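Local structure of probable D-tyrosyl-tRNA(Tyr) deacylase 1 (Homo sapiens, 2OKV) at the interface of chains A and B. The protein removes D-amino acids, and glycine mischarged onto tRNA(Ala), from aminoacyl-tRNAs as a homodimeric editing enzyme, and may also act in DNA replication. Coordinates in Å, arbitrary orientation; residue numbers count along the deposited sequence, not the author numbering. Chains: chain A/B, Probable D-tyrosyl-tRNA(Tyr) deacylase 1.

The interface of chains A and B. Residues chain A 30, 77-79, 129, 131, 133; chain B 137, 139-142.
A:Met131 and A:Val133, in strand 131-137, pair antiparallel with B:Gly139 and B:Asn137, each couple trading two backbone N-H to C=O bonds. B:Gly139, with a positive phi of 146°, leads into a cis peptide bond that turns the ring of B:Pro140 towards chain A. Chain A lines that ring: CG2 of A:Val133 sits over one face, while CG1 of A:Val77, 3.8 Å from the ring's CG, and CD2 of A:Leu30 meet its edge. The CE methyl of A:Met131 reaches the edge at CD because the thioether chain, extended through chi2, bends at chi3 (-96°). On the opposite side lies the amide of A:Gln79, which carries the polar side-chain contact. Its CG stands anti to the backbone N (chi1 179°) and the chain then bends at chi2, bringing the amide up to B:Pro140 and B:Thr142. NE2 gives an almost straight bond of 2.8 Å to the carbonyl O of B:Pro140; the acceptor lies in the amide plane, whereas the donor sits above the plane of the proline carbonyl. OE1 accepts from the hydroxyl OG1 of B:Thr142 at 2.6 Å, the hydroxyl tilted from the carbonyl plane; with both ends engaged, the amide's rotation is held. In the second shell, B:Asn137 braces the turn: OD1 takes the N-H of B:Val141 at 2.8 Å, and ND2 donates to OG1 of B:Thr142 at 3.1 Å, setting this hydroxyl to give its own hydrogen to A:Gln79. These contacts seat the Gly-cisPro motif of one monomer, which in this family fits into the active site of the other and serves to reject L-amino acids.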
loop_
_atom_site.group_PDB
_atom_site.type_symbol
_atom_site.label_atom_id
_atom_site.label_comp_id
_atom_site.label_asym_id
_atom_site.label_seq_id
_atom_site.Cartn_x
_atom_site.Cartn_y
_atom_site.Cartn_z
ATOM N N LEU A 30 5.330 -3.296 3.889
ATOM C CA LEU A 30 5.343 -4.401 2.913
ATOM C C LEU A 30 6.627 -4.279 2.117
ATOM O O LEU A 30 6.850 -3.268 1.462
ATOM C CB LEU A 30 4.111 -4.329 1.987
ATOM C CG LEU A 30 2.760 -4.607 2.671
ATOM C CD1 LEU A 30 1.553 -4.057 1.910
ATOM C CD2 LEU A 30 2.594 -6.116 2.922
ATOM N N VAL A 77 6.088 -7.375 6.578
ATOM C CA VAL A 77 5.649 -8.575 5.851
ATOM C C VAL A 77 6.351 -8.560 4.502
ATOM O O VAL A 77 6.447 -7.503 3.865
ATOM C CB VAL A 77 4.101 -8.609 5.660
ATOM C CG1 VAL A 77 3.668 -9.885 4.886
ATOM C CG2 VAL A 77 3.360 -8.508 7.013
ATOM N N SER A 78 6.863 -9.721 4.081
ATOM C CA SER A 78 7.550 -9.857 2.806
ATOM C C SER A 78 6.531 -9.764 1.695
ATOM O O SER A 78 5.445 -10.341 1.801
ATOM C CB SER A 78 8.269 -11.213 2.711
ATOM O OG SER A 78 7.512 -12.223 3.388
ATOM N N GLN A 79 6.892 -9.076 0.616
ATOM C CA GLN A 79 5.966 -8.851 -0.486
ATOM C C GLN A 79 6.727 -8.689 -1.793
ATOM O O GLN A 79 7.222 -7.601 -2.093
ATOM C CB GLN A 79 5.089 -7.618 -0.200
ATOM C CG GLN A 79 4.086 -7.251 -1.298
ATOM C CD GLN A 79 2.804 -8.061 -1.226
ATOM O OE1 GLN A 79 1.792 -7.582 -0.729
ATOM N NE2 GLN A 79 2.857 -9.300 -1.669
ATOM N N ALA A 129 4.209 -18.201 4.028
ATOM C CA ALA A 129 2.790 -18.533 4.164
ATOM C C ALA A 129 1.796 -17.711 3.363
ATOM O O ALA A 129 2.078 -16.573 2.986
ATOM C CB ALA A 129 2.411 -18.504 5.652
ATOM N N MET A 131 -0.984 -15.491 3.784
ATOM C CA MET A 131 -1.392 -14.634 4.902
ATOM C C MET A 131 -2.560 -13.715 4.541
ATOM O O MET A 131 -2.651 -13.233 3.405
ATOM C CB MET A 131 -0.233 -13.741 5.330
ATOM C CG MET A 131 1.001 -14.452 5.884
ATOM S SD MET A 131 2.349 -13.270 6.042
ATOM C CE MET A 131 3.215 -13.571 4.498
ATOM N N VAL A 133 -3.352 -10.104 5.773
ATOM C CA VAL A 133 -2.710 -9.024 6.508
ATOM C C VAL A 133 -3.783 -7.966 6.741
ATOM O O VAL A 133 -4.222 -7.285 5.805
ATOM C CB VAL A 133 -1.468 -8.479 5.767
ATOM C CG1 VAL A 133 -0.735 -7.407 6.630
ATOM C CG2 VAL A 133 -0.501 -9.656 5.392
ATOM N N ASN B 137 -5.769 -7.478 3.453
ATOM C CA ASN B 137 -4.954 -7.751 2.283
ATOM C C ASN B 137 -4.778 -9.268 2.129
ATOM O O ASN B 137 -4.204 -9.918 2.997
ATOM C CB ASN B 137 -3.608 -7.026 2.404
ATOM C CG ASN B 137 -2.801 -7.040 1.095
ATOM O OD1 ASN B 137 -2.822 -8.006 0.351
ATOM N ND2 ASN B 137 -2.100 -5.948 0.818
ATOM N N GLY B 139 -3.201 -12.305 0.818
ATOM C CA GLY B 139 -1.980 -12.889 0.260
ATOM C C GLY B 139 -0.725 -12.734 1.110
ATOM O O GLY B 139 -0.163 -13.727 1.585
ATOM N N PRO B 140 -0.250 -11.488 1.297
ATOM C CA PRO B 140 -0.777 -10.248 0.756
ATOM C C PRO B 140 -0.412 -10.133 -0.734
ATOM O O PRO B 140 0.527 -10.786 -1.183
ATOM C CB PRO B 140 -0.059 -9.171 1.583
ATOM C CG PRO B 140 1.264 -9.789 1.937
ATOM C CD PRO B 140 0.978 -11.280 2.098
ATOM N N VAL B 141 -1.172 -9.331 -1.477
ATOM C CA VAL B 141 -0.833 -8.980 -2.871
ATOM C C VAL B 141 -0.953 -7.462 -2.979
ATOM O O VAL B 141 -2.017 -6.884 -2.679
ATOM C CB VAL B 141 -1.752 -9.669 -3.911
ATOM C CG1 VAL B 141 -1.520 -9.087 -5.305
ATOM C CG2 VAL B 141 -1.483 -11.153 -3.949
ATOM N N THR B 142 0.135 -6.820 -3.391
ATOM C CA THR B 142 0.165 -5.348 -3.431
ATOM C C THR B 142 0.892 -4.901 -4.690
ATOM O O THR B 142 2.008 -5.313 -4.929
ATOM C CB THR B 142 0.916 -4.787 -2.196
ATOM O OG1 THR B 142 0.396 -5.378 -0.998
ATOM C CG2 THR B 142 0.794 -3.251 -2.113
#